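Local structure of lysine cyclodeaminase (Streptomyces pristinaespiralis, 5YU3) at residues A[207-212]-A[240-245]; A[228-233]-A[296-301]. The protein catalyses the NAD-dependent cyclodeamination of L-lysine to L-pipecolic acid, releasing ammonia, and also recognises L-ornithine and L-2,4-diaminobutyric acid. One frame throughout, in Å; residues are numbered along the deposited sequence.

How the contacts relate
Both contacts are buried in the NAD-binding domain, their centres about 12 Å apart. Contact 2 pairs strands 229-232 and 297-300 inside its parallel sheet, so a regular backbone ladder dominates it. Contact 1 joins the loops that leave strands 204-207 and 229-232. There a carboxylate gathers hydroxyls and a backbone N-H, and a lysine donates to carbonyl oxygens. The two meet directly. Thr207 of contact 1 is the last residue of the strand beside 229-232, and its N and O probably bond to Asn231 O and Val233 N. Both touch NAD at different places: contact 1 at its ribose and adenine parts, contact 2 at the nicotinamide amide beside a sodium ion.

Contact 1 of 2, residues A[207-212]-A[240-245]; sequences TATSVA and KTELPL. With NAD (nicotinamide-adenine-dinucleotide), chain F.
Glu242 sets its CG beside its own backbone N (chi1 -65°) and runs straight from there, which carries the carboxylate in between Thr207 and Thr209. Both threonines hold OG1 between backbone N and carbonyl carbon (chi1 75° in Thr209), and both hydroxyls donate to the acid. Thr207 OG1 reaches Glu242 OE1 at 2.6 Å from above the carboxylate plane. Thr209 OG1 meets Glu242 OE2 at 2.7 Å on the anti lone pair. The backbone N of Thr209 also gives its hydrogen to Glu242 OE2, at 2.8 Å, so two donors grip this oxygen. Gly234 N adds a weak bond to OE1. With a leucine here, both threonine hydroxyls and the Thr209 N-H would probably be left without the carboxylate oxygens that take their hydrogens.

Thr209 OG1 in turn accepts from Val211 N at 3.2 Å, an ST turn. The Lys240 chain crosses Val211 at a slant. Lys240 NZ donates to Thr209 O at 2.9 Å, above the carbonyl plane. Lys240 NZ also donates to Val211 O at 3.1 Å, in the carbonyl plane on a lone pair. The same ammonium forms a salt bridge with Asp236 and a weak bond to NAD O3D. Farther out, a water links Ala212 O to Thr241 N.

Ser210 N donates to NAD O4B at 3.1 Å, and the Val211 side chain lies near the adenine. The contact lines the dinucleotide pocket at the C-terminal ends of neighbouring parallel strands, the usual cofactor position in a Rossmann-type fold.

Contact 2 of 2, residues A[228-233]-A[296-301]; sequences LHINAV and LSVFDS. With NA (sodium ion), chain E; NAD (nicotinamide-adenine-dinucleotide), chain F.
The His229 ring meets Ser297 at its edge: His229 ND1 and Ser297 OG lie 2.8 Å apart, near the ring plane, in a hydrogen bond in which either atom could be the donor. Ser297 CB is at the ring edge too. His229 CE1 packs on Phe299 CB at 3.7 Å. On the other ring nitrogen, His229 NE2 donates to Asn231 OD1 at 2.9 Å, from above the amide plane. Asn231 OD1 also sits at the edge of the Phe299 ring, 3.6 Å from Phe299 CD2. The amide and phenyl planes are 82° apart. One face of the phenyl ring carries Ser301 CA, offset toward the rim. Helix 115-133 packs against these side chains, and its Ser130 joins Ser206 as a partner of Asn231 ND2.

The backbones form a parallel ladder of five bonds, from Ser297 N to Leu228 O through Ser301 N to Ala232 O. The short strand axes are 4.7 Å apart and 16° from parallel. On the other face of the sheet Ile230 and Ala232 pack against Val298.

At the C-terminal ends of the two strands a sodium ion is bound by Ala232 O, Asp300 OD1 and Ser301 O, the last at 2.7 Å, and Gly234 O is the fourth ligand. Backbone N atoms of Glu266 and Cys267 hold the Asp300 carboxylate. Alongside, NAD N7N donates to Val233 O at 3.0 Å. NAD N7N also donates to Ser301 OG at 3.2 Å.

Ser301 therefore serves ion and cofactor at once. The ion probably offsets the Asp300 charge and ties the C-terminal ends of the two strands together, and the paired acceptors would fix the rotation of the carboxamide, consistent with setting the nicotinamide for hydride transfer.

Contact 1 of 2, residues A[207-212]-A[240-245]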
ATOM      1  N   THR A 207     -12.504  15.396  19.730  1.00 14.60           N
ATOM      2  CA  THR A 207     -12.882  16.032  18.475  1.00 12.94           C
ATOM      3  C   THR A 207     -12.612  15.050  17.344  1.00 16.05           C
ATOM      4  O   THR A 207     -11.515  14.493  17.254  1.00 17.66           O
ATOM      5  CB  THR A 207     -12.128  17.353  18.240  1.00 18.01           C
ATOM      6  OG1 THR A 207     -10.722  17.111  18.093  1.00 17.40           O
ATOM      7  CG2 THR A 207     -12.338  18.306  19.417  1.00 15.98           C
ATOM      8  N   ALA A 208     -13.626  14.811  16.503  1.00 13.10           N
ATOM      9  CA  ALA A 208     -13.489  13.826  15.426  1.00 14.90           C
ATOM     10  C   ALA A 208     -14.445  14.275  14.323  1.00 16.59           C
ATOM     11  O   ALA A 208     -15.564  13.762  14.175  1.00 16.41           O
ATOM     12  CB  ALA A 208     -13.789  12.398  15.897  1.00 15.97           C
ATOM     13  N   THR A 209     -14.007  15.286  13.568  1.00 14.75           N
ATOM     14  CA  THR A 209     -14.831  15.931  12.564  1.00 14.17           C
ATOM     15  C   THR A 209     -14.234  15.740  11.181  1.00 14.74           C
ATOM     16  O   THR A 209     -13.037  15.479  11.029  1.00 16.18           O
ATOM     17  CB  THR A 209     -14.942  17.444  12.812  1.00 15.89           C
ATOM     18  OG1 THR A 209     -13.705  18.059  12.414  1.00 16.24           O
ATOM     19  CG2 THR A 209     -15.197  17.728  14.284  1.00 15.44           C
ATOM     20  N   SER A 210     -15.076  15.934  10.168  1.00 15.53           N
ATOM     21  CA  SER A 210     -14.626  16.043   8.783  1.00 15.16           C
ATOM     22  C   SER A 210     -14.489  17.505   8.362  1.00 17.41           C
ATOM     23  O   SER A 210     -14.791  17.864   7.220  1.00 18.27           O
ATOM     24  CB  SER A 210     -15.581  15.296   7.855  1.00 16.93           C
ATOM     25  OG  SER A 210     -16.921  15.692   8.106  1.00 21.29           O
ATOM     26  N   VAL A 211     -14.046  18.367   9.285  1.00 14.88           N
ATOM     27  CA  VAL A 211     -13.857  19.782   8.961  1.00 16.07           C
ATOM     28  C   VAL A 211     -12.831  19.903   7.842  1.00 17.43           C
ATOM     29  O   VAL A 211     -11.855  19.142   7.778  1.00 16.07           O
ATOM     30  CB  VAL A 211     -13.427  20.581  10.204  1.00 16.66           C
ATOM     31  CG1 VAL A 211     -12.030  20.196  10.660  1.00 18.36           C
ATOM     32  CG2 VAL A 211     -13.504  22.099   9.938  1.00 17.49           C
ATOM     33  N   ALA A 212     -13.057  20.854   6.946  1.00 20.25           N
ATOM     34  CA  ALA A 212     -12.184  21.032   5.798  1.00 19.14           C
ATOM     35  C   ALA A 212     -10.878  21.723   6.197  1.00 18.60           C
ATOM     36  O   ALA A 212     -10.755  22.323   7.270  1.00 20.04           O
ATOM     37  CB  ALA A 212     -12.891  21.839   4.707  1.00 21.57           C
ATOM     38  N   LYS A 240      -5.496  20.509   7.768  1.00 20.28           N
ATOM     39  CA  LYS A 240      -6.706  20.287   8.549  1.00 19.15           C
ATOM     40  C   LYS A 240      -6.318  20.214  10.015  1.00 16.81           C
ATOM     41  O   LYS A 240      -5.476  19.394  10.394  1.00 17.84           O
ATOM     42  CB  LYS A 240      -7.411  18.998   8.119  1.00 19.50           C
ATOM     43  CG  LYS A 240      -8.667  18.666   8.937  1.00 18.65           C
ATOM     44  CD  LYS A 240      -8.505  17.381   9.746  1.00 20.57           C
ATOM     45  CE  LYS A 240      -9.832  16.976  10.417  1.00 20.24           C
ATOM     46  NZ  LYS A 240     -10.910  16.699   9.405  1.00 18.62           N
ATOM     47  N   THR A 241      -6.904  21.093  10.828  1.00 17.72           N
ATOM     48  CA  THR A 241      -6.747  21.050  12.271  1.00 15.32           C
ATOM     49  C   THR A 241      -8.107  21.275  12.913  1.00 16.73           C
ATOM     50  O   THR A 241      -9.053  21.744  12.269  1.00 17.50           O
ATOM     51  CB  THR A 241      -5.766  22.119  12.777  1.00 20.95           C
ATOM     52  OG1 THR A 241      -6.225  23.405  12.344  1.00 20.18           O
ATOM     53  CG2 THR A 241      -4.350  21.871  12.242  1.00 21.81           C
ATOM     54  N   GLU A 242      -8.192  20.951  14.203  1.00 17.19           N
ATOM     55  CA  GLU A 242      -9.447  21.072  14.930  1.00 17.66           C
ATOM     56  C   GLU A 242      -9.373  21.968  16.152  1.00 16.52           C
ATOM     57  O   GLU A 242     -10.414  22.475  16.581  1.00 19.91           O
ATOM     58  CB  GLU A 242      -9.938  19.684  15.375  1.00 13.37           C
ATOM     59  CG  GLU A 242     -10.290  18.787  14.194  1.00 19.17           C
ATOM     60  CD  GLU A 242     -10.784  17.417  14.618  1.00 15.81           C
ATOM     61  OE1 GLU A 242     -10.196  16.818  15.546  1.00 16.98           O
ATOM     62  OE2 GLU A 242     -11.765  16.946  14.006  1.00 17.23           O
ATOM     63  N   LEU A 243      -8.186  22.176  16.733  1.00 17.28           N
ATOM     64  CA  LEU A 243      -8.146  22.883  18.003  1.00 16.79           C
ATOM     65  C   LEU A 243      -7.591  24.297  17.830  1.00 19.33           C
ATOM     66  O   LEU A 243      -6.827  24.573  16.897  1.00 19.36           O
ATOM     67  CB  LEU A 243      -7.290  22.149  19.043  1.00 19.01           C
ATOM     68  CG  LEU A 243      -7.724  20.738  19.441  1.00 15.72           C
ATOM     69  CD1 LEU A 243      -6.811  20.183  20.537  1.00 17.97           C
ATOM     70  CD2 LEU A 243      -9.170  20.763  19.919  1.00 17.24           C
ATOM     71  N   PRO A 244      -7.947  25.213  18.719  1.00 17.53           N
ATOM     72  CA  PRO A 244      -7.411  26.574  18.614  1.00 21.56           C
ATOM     73  C   PRO A 244      -5.969  26.631  19.088  1.00 19.85           C
ATOM     74  O   PRO A 244      -5.588  25.977  20.062  1.00 22.58           O
ATOM     75  CB  PRO A 244      -8.344  27.388  19.513  1.00 23.18           C
ATOM     76  CG  PRO A 244      -9.066  26.288  20.433  1.00 26.38           C
ATOM     77  CD  PRO A 244      -8.934  25.116  19.853  1.00 20.24           C
ATOM     78  N   LEU A 245      -5.156  27.411  18.371  1.00 21.47           N
ATOM     79  CA  LEU A 245      -3.735  27.503  18.701  1.00 21.74           C
ATOM     80  C   LEU A 245      -3.525  27.900  20.157  1.00 21.55           C
ATOM     81  O   LEU A 245      -2.667  27.334  20.848  1.00 24.63           O
ATOM     82  CB  LEU A 245      -3.045  28.511  17.774  1.00 26.58           C
ATOM     83  CG  LEU A 245      -1.563  28.755  18.075  1.00 29.95           C
ATOM     84  CD1 LEU A 245      -0.749  27.465  17.918  1.00 29.58           C
ATOM     85  CD2 LEU A 245      -1.004  29.880  17.196  1.00 30.35           C
TER
HETATM   86  PA  NAD F 402     -17.717  10.923   9.693  1.00 17.23           P
HETATM   87  O1A NAD F 402     -17.962  11.531   8.347  1.00 14.49           O
HETATM   88  O2A NAD F 402     -18.461   9.667  10.101  1.00 17.31           O
HETATM   89  O5B NAD F 402     -18.080  12.022  10.811  1.00 16.86           O
HETATM   90  C5B NAD F 402     -17.465  13.315  10.770  1.00 15.14           C
HETATM   91  C4B NAD F 402     -18.481  14.292  11.343  1.00 18.06           C
HETATM   92  O4B NAD F 402     -17.868  15.574  11.494  1.00 17.93           O
HETATM   93  C3B NAD F 402     -19.667  14.499  10.395  1.00 16.62           C
HETATM   94  O3B NAD F 402     -20.899  14.135  11.055  1.00 19.53           O
HETATM   95  C2B NAD F 402     -19.626  15.985  10.077  1.00 17.75           C
HETATM   96  O2B NAD F 402     -20.912  16.587   9.954  1.00 20.57           O
HETATM   97  C1B NAD F 402     -18.895  16.536  11.280  1.00 18.05           C
HETATM   98  N9A NAD F 402     -18.265  17.864  11.121  1.00 17.83           N
HETATM   99  C8A NAD F 402     -17.661  18.387  10.029  1.00 19.93           C
HETATM  100  N7A NAD F 402     -17.184  19.643  10.306  1.00 17.46           N
HETATM  101  C5A NAD F 402     -17.489  19.909  11.598  1.00 17.36           C
HETATM  102  C6A NAD F 402     -17.301  21.027  12.542  1.00 17.08           C
HETATM  103  N6A NAD F 402     -16.656  22.155  12.164  1.00 19.49           N
HETATM  104  N1A NAD F 402     -17.769  20.871  13.801  1.00 18.69           N
HETATM  105  C2A NAD F 402     -18.413  19.766  14.222  1.00 19.09           C
HETATM  106  N3A NAD F 402     -18.635  18.715  13.415  1.00 17.27           N
HETATM  107  C4A NAD F 402     -18.199  18.734  12.125  1.00 18.51           C
HETATM  108  O3  NAD F 402     -16.118  10.658   9.809  1.00 15.95           O
HETATM  109  PN  NAD F 402     -15.348   9.857  10.959  1.00 15.48           P
HETATM  110  O1N NAD F 402     -16.055  10.099  12.272  1.00 15.26           O
HETATM  111  O2N NAD F 402     -15.117   8.443  10.468  1.00 14.77           O
HETATM  112  O5D NAD F 402     -13.906  10.578  10.964  1.00 15.95           O
HETATM  113  C5D NAD F 402     -13.751  11.873  11.548  1.00 17.58           C
HETATM  114  C4D NAD F 402     -12.275  12.265  11.494  1.00 13.84           C
HETATM  115  O4D NAD F 402     -11.489  11.299  12.191  1.00 15.61           O
HETATM  116  C3D NAD F 402     -11.743  12.286  10.071  1.00 17.91           C
HETATM  117  O3D NAD F 402     -10.796  13.371   9.949  1.00 17.09           O
HETATM  118  C2D NAD F 402     -10.984  10.982   9.965  1.00 15.50           C
HETATM  119  O2D NAD F 402     -10.003  10.984   8.919  1.00 16.79           O
HETATM  120  C1D NAD F 402     -10.392  10.915  11.358  1.00 16.39           C
HETATM  121  N1N NAD F 402      -9.905   9.603  11.764  1.00 15.63           N
HETATM  122  C2N NAD F 402      -8.846   9.559  12.585  1.00 16.08           C
HETATM  123  C3N NAD F 402      -8.322   8.347  13.012  1.00 16.30           C
HETATM  124  C7N NAD F 402      -7.153   8.354  13.939  1.00 16.72           C
HETATM  125  O7N NAD F 402      -6.532   7.332  14.148  1.00 15.43           O
HETATM  126  N7N NAD F 402      -6.843   9.504  14.563  1.00 14.79           N
HETATM  127  C4N NAD F 402      -8.928   7.151  12.615  1.00 17.82           C
HETATM  128  C5N NAD F 402     -10.046   7.233  11.787  1.00 15.91           C
HETATM  129  C6N NAD F 402     -10.529   8.477  11.376  1.00 16.73           C
HETATM  130  O   HOH W   1      -9.074  22.572   9.431  1.00 21.23           O

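Contact 2 of 2, residues A[228-233]-A[296-301]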
ATOM      1  N   LEU A 228      -9.035  19.627  31.973  1.00 17.32           N
ATOM      2  CA  LEU A 228      -9.557  19.085  30.717  1.00 16.60           C
ATOM      3  C   LEU A 228      -8.507  18.272  29.965  1.00 19.23           C
ATOM      4  O   LEU A 228      -7.346  18.685  29.837  1.00 17.68           O
ATOM      5  CB  LEU A 228     -10.066  20.226  29.825  1.00 16.90           C
ATOM      6  CG  LEU A 228     -10.437  19.851  28.379  1.00 18.24           C
ATOM      7  CD1 LEU A 228     -11.611  18.851  28.357  1.00 15.40           C
ATOM      8  CD2 LEU A 228     -10.773  21.071  27.552  1.00 18.60           C
ATOM      9  N   HIS A 229      -8.919  17.099  29.483  1.00 15.35           N
ATOM     10  CA  HIS A 229      -8.144  16.332  28.517  1.00 13.97           C
ATOM     11  C   HIS A 229      -8.892  16.261  27.193  1.00 14.48           C
ATOM     12  O   HIS A 229     -10.088  15.951  27.168  1.00 15.82           O
ATOM     13  CB  HIS A 229      -7.864  14.910  29.004  1.00 14.31           C
ATOM     14  CG  HIS A 229      -7.199  14.080  27.960  1.00 17.46           C
ATOM     15  ND1 HIS A 229      -5.927  14.353  27.506  1.00 17.28           N
ATOM     16  CD2 HIS A 229      -7.644  13.025  27.233  1.00 15.50           C
ATOM     17  CE1 HIS A 229      -5.605  13.487  26.559  1.00 17.78           C
ATOM     18  NE2 HIS A 229      -6.627  12.666  26.379  1.00 18.79           N
ATOM     19  N   ILE A 230      -8.184  16.515  26.092  1.00 13.88           N
ATOM     20  CA  ILE A 230      -8.769  16.466  24.757  1.00 16.29           C
ATOM     21  C   ILE A 230      -8.084  15.364  23.964  1.00 18.01           C
ATOM     22  O   ILE A 230      -6.852  15.341  23.877  1.00 14.66           O
ATOM     23  CB  ILE A 230      -8.626  17.800  24.006  1.00 15.69           C
ATOM     24  CG1 ILE A 230      -9.187  18.963  24.829  1.00 16.74           C
ATOM     25  CG2 ILE A 230      -9.314  17.699  22.624  1.00 15.80           C
ATOM     26  CD1 ILE A 230      -8.974  20.327  24.160  1.00 19.22           C
ATOM     27  N   ASN A 231      -8.881  14.468  23.372  1.00 14.14           N
ATOM     28  CA  ASN A 231      -8.388  13.576  22.324  1.00 15.18           C
ATOM     29  C   ASN A 231      -8.686  14.247  20.991  1.00 15.36           C
ATOM     30  O   ASN A 231      -9.851  14.362  20.593  1.00 15.21           O
ATOM     31  CB  ASN A 231      -9.042  12.192  22.404  1.00 14.16           C
ATOM     32  CG  ASN A 231      -8.913  11.565  23.771  1.00 13.10           C
ATOM     33  OD1 ASN A 231      -7.821  11.186  24.199  1.00 13.92           O
ATOM     34  ND2 ASN A 231     -10.040  11.451  24.474  1.00 14.83           N
ATOM     35  N   ALA A 232      -7.641  14.735  20.322  1.00 14.59           N
ATOM     36  CA  ALA A 232      -7.784  15.387  19.022  1.00 14.00           C
ATOM     37  C   ALA A 232      -7.627  14.306  17.956  1.00 15.10           C
ATOM     38  O   ALA A 232      -6.517  13.861  17.659  1.00 15.44           O
ATOM     39  CB  ALA A 232      -6.756  16.505  18.873  1.00 15.31           C
ATOM     40  N   VAL A 233      -8.750  13.844  17.406  1.00 15.35           N
ATOM     41  CA  VAL A 233      -8.746  12.595  16.643  1.00 15.84           C
ATOM     42  C   VAL A 233      -8.824  12.890  15.153  1.00 15.22           C
ATOM     43  O   VAL A 233      -8.277  12.138  14.334  1.00 16.17           O
ATOM     44  CB  VAL A 233      -9.905  11.681  17.089  1.00 16.41           C
ATOM     45  CG1 VAL A 233     -10.008  10.441  16.190  1.00 18.05           C
ATOM     46  CG2 VAL A 233      -9.708  11.274  18.541  1.00 14.88           C
ATOM     47  N   LEU A 296      -4.369  21.126  31.624  1.00 18.66           N
ATOM     48  CA  LEU A 296      -4.845  20.924  30.260  1.00 17.66           C
ATOM     49  C   LEU A 296      -3.908  19.996  29.496  1.00 18.47           C
ATOM     50  O   LEU A 296      -2.693  20.212  29.461  1.00 17.99           O
ATOM     51  CB  LEU A 296      -4.954  22.272  29.533  1.00 18.62           C
ATOM     52  CG  LEU A 296      -5.329  22.191  28.050  1.00 20.40           C
ATOM     53  CD1 LEU A 296      -6.720  21.594  27.886  1.00 23.40           C
ATOM     54  CD2 LEU A 296      -5.254  23.589  27.398  1.00 21.95           C
ATOM     55  N   SER A 297      -4.475  18.950  28.891  1.00 17.48           N
ATOM     56  CA  SER A 297      -3.705  17.997  28.104  1.00 16.96           C
ATOM     57  C   SER A 297      -4.404  17.729  26.775  1.00 16.47           C
ATOM     58  O   SER A 297      -5.631  17.808  26.661  1.00 16.57           O
ATOM     59  CB  SER A 297      -3.481  16.663  28.872  1.00 17.18           C
ATOM     60  OG  SER A 297      -4.712  16.129  29.362  1.00 13.84           O
ATOM     61  N   VAL A 298      -3.602  17.418  25.761  1.00 16.19           N
ATOM     62  CA  VAL A 298      -4.108  17.070  24.439  1.00 16.26           C
ATOM     63  C   VAL A 298      -3.377  15.823  23.974  1.00 17.45           C
ATOM     64  O   VAL A 298      -2.142  15.784  23.998  1.00 15.37           O
ATOM     65  CB  VAL A 298      -3.905  18.200  23.415  1.00 17.96           C
ATOM     66  CG1 VAL A 298      -4.234  17.694  22.004  1.00 16.62           C
ATOM     67  CG2 VAL A 298      -4.755  19.407  23.779  1.00 16.47           C
ATOM     68  N   PHE A 299      -4.138  14.812  23.558  1.00 13.70           N
ATOM     69  CA  PHE A 299      -3.602  13.647  22.855  1.00 14.23           C
ATOM     70  C   PHE A 299      -3.841  13.904  21.376  1.00 16.08           C
ATOM     71  O   PHE A 299      -4.993  13.947  20.926  1.00 13.44           O
ATOM     72  CB  PHE A 299      -4.279  12.356  23.323  1.00 13.78           C
ATOM     73  CG  PHE A 299      -4.037  11.152  22.419  1.00 14.01           C
ATOM     74  CD1 PHE A 299      -2.768  10.868  21.925  1.00 16.73           C
ATOM     75  CD2 PHE A 299      -5.086  10.296  22.095  1.00 15.32           C
ATOM     76  CE1 PHE A 299      -2.539   9.754  21.102  1.00 16.71           C
ATOM     77  CE2 PHE A 299      -4.875   9.172  21.288  1.00 15.12           C
ATOM     78  CZ  PHE A 299      -3.592   8.900  20.781  1.00 15.04           C
ATOM     79  N   ASP A 300      -2.754  14.126  20.639  1.00 15.29           N
ATOM     80  CA  ASP A 300      -2.805  14.377  19.201  1.00 15.40           C
ATOM     81  C   ASP A 300      -2.770  13.033  18.485  1.00 16.41           C
ATOM     82  O   ASP A 300      -1.708  12.424  18.338  1.00 15.47           O
ATOM     83  CB  ASP A 300      -1.640  15.263  18.772  1.00 15.28           C
ATOM     84  CG  ASP A 300      -1.809  15.799  17.367  1.00 18.16           C
ATOM     85  OD1 ASP A 300      -2.921  15.673  16.806  1.00 17.14           O
ATOM     86  OD2 ASP A 300      -0.836  16.380  16.827  1.00 16.83           O
ATOM     87  N   SER A 301      -3.943  12.573  18.042  1.00 14.95           N
ATOM     88  CA  SER A 301      -4.119  11.249  17.457  1.00 14.73           C
ATOM     89  C   SER A 301      -4.162  11.376  15.940  1.00 13.65           C
ATOM     90  O   SER A 301      -4.960  12.153  15.393  1.00 16.48           O
ATOM     91  CB  SER A 301      -5.401  10.592  17.981  1.00 15.61           C
ATOM     92  OG  SER A 301      -5.579   9.285  17.444  1.00 17.33           O
TER
HETATM   93 NA    NA E 401      -5.179  14.849  15.356  1.00 17.26          NA
HETATM   94  PA  NAD F 402     -17.717  10.923   9.693  1.00 17.23           P
HETATM   95  O1A NAD F 402     -17.962  11.531   8.347  1.00 14.49           O
HETATM   96  O2A NAD F 402     -18.461   9.667  10.101  1.00 17.31           O
HETATM   97  O5B NAD F 402     -18.080  12.022  10.811  1.00 16.86           O
HETATM   98  C5B NAD F 402     -17.465  13.315  10.770  1.00 15.14           C
HETATM   99  C4B NAD F 402     -18.481  14.292  11.343  1.00 18.06           C
HETATM  100  O4B NAD F 402     -17.868  15.574  11.494  1.00 17.93           O
HETATM  101  C3B NAD F 402     -19.667  14.499  10.395  1.00 16.62           C
HETATM  102  O3B NAD F 402     -20.899  14.135  11.055  1.00 19.53           O
HETATM  103  C2B NAD F 402     -19.626  15.985  10.077  1.00 17.75           C
HETATM  104  O2B NAD F 402     -20.912  16.587   9.954  1.00 20.57           O
HETATM  105  C1B NAD F 402     -18.895  16.536  11.280  1.00 18.05           C
HETATM  106  N9A NAD F 402     -18.265  17.864  11.121  1.00 17.83           N
HETATM  107  C8A NAD F 402     -17.661  18.387  10.029  1.00 19.93           C
HETATM  108  N7A NAD F 402     -17.184  19.643  10.306  1.00 17.46           N
HETATM  109  C5A NAD F 402     -17.489  19.909  11.598  1.00 17.36           C
HETATM  110  C6A NAD F 402     -17.301  21.027  12.542  1.00 17.08           C
HETATM  111  N6A NAD F 402     -16.656  22.155  12.164  1.00 19.49           N
HETATM  112  N1A NAD F 402     -17.769  20.871  13.801  1.00 18.69           N
HETATM  113  C2A NAD F 402     -18.413  19.766  14.222  1.00 19.09           C
HETATM  114  N3A NAD F 402     -18.635  18.715  13.415  1.00 17.27           N
HETATM  115  C4A NAD F 402     -18.199  18.734  12.125  1.00 18.51           C
HETATM  116  O3  NAD F 402     -16.118  10.658   9.809  1.00 15.95           O
HETATM  117  PN  NAD F 402     -15.348   9.857  10.959  1.00 15.48           P
HETATM  118  O1N NAD F 402     -16.055  10.099  12.272  1.00 15.26           O
HETATM  119  O2N NAD F 402     -15.117   8.443  10.468  1.00 14.77           O
HETATM  120  O5D NAD F 402     -13.906  10.578  10.964  1.00 15.95           O
HETATM  121  C5D NAD F 402     -13.751  11.873  11.548  1.00 17.58           C
HETATM  122  C4D NAD F 402     -12.275  12.265  11.494  1.00 13.84           C
HETATM  123  O4D NAD F 402     -11.489  11.299  12.191  1.00 15.61           O
HETATM  124  C3D NAD F 402     -11.743  12.286  10.071  1.00 17.91           C
HETATM  125  O3D NAD F 402     -10.796  13.371   9.949  1.00 17.09           O
HETATM  126  C2D NAD F 402     -10.984  10.982   9.965  1.00 15.50           C
HETATM  127  O2D NAD F 402     -10.003  10.984   8.919  1.00 16.79           O
HETATM  128  C1D NAD F 402     -10.392  10.915  11.358  1.00 16.39           C
HETATM  129  N1N NAD F 402      -9.905   9.603  11.764  1.00 15.63           N
HETATM  130  C2N NAD F 402      -8.846   9.559  12.585  1.00 16.08           C
HETATM  131  C3N NAD F 402      -8.322   8.347  13.012  1.00 16.30           C
HETATM  132  C7N NAD F 402      -7.153   8.354  13.939  1.00 16.72           C
HETATM  133  O7N NAD F 402      -6.532   7.332  14.148  1.00 15.43           O
HETATM  134  N7N NAD F 402      -6.843   9.504  14.563  1.00 14.79           N
HETATM  135  C4N NAD F 402      -8.928   7.151  12.615  1.00 17.82           C
HETATM  136  C5N NAD F 402     -10.046   7.233  11.787  1.00 15.91           C
HETATM  137  C6N NAD F 402     -10.529   8.477  11.376  1.00 16.73           C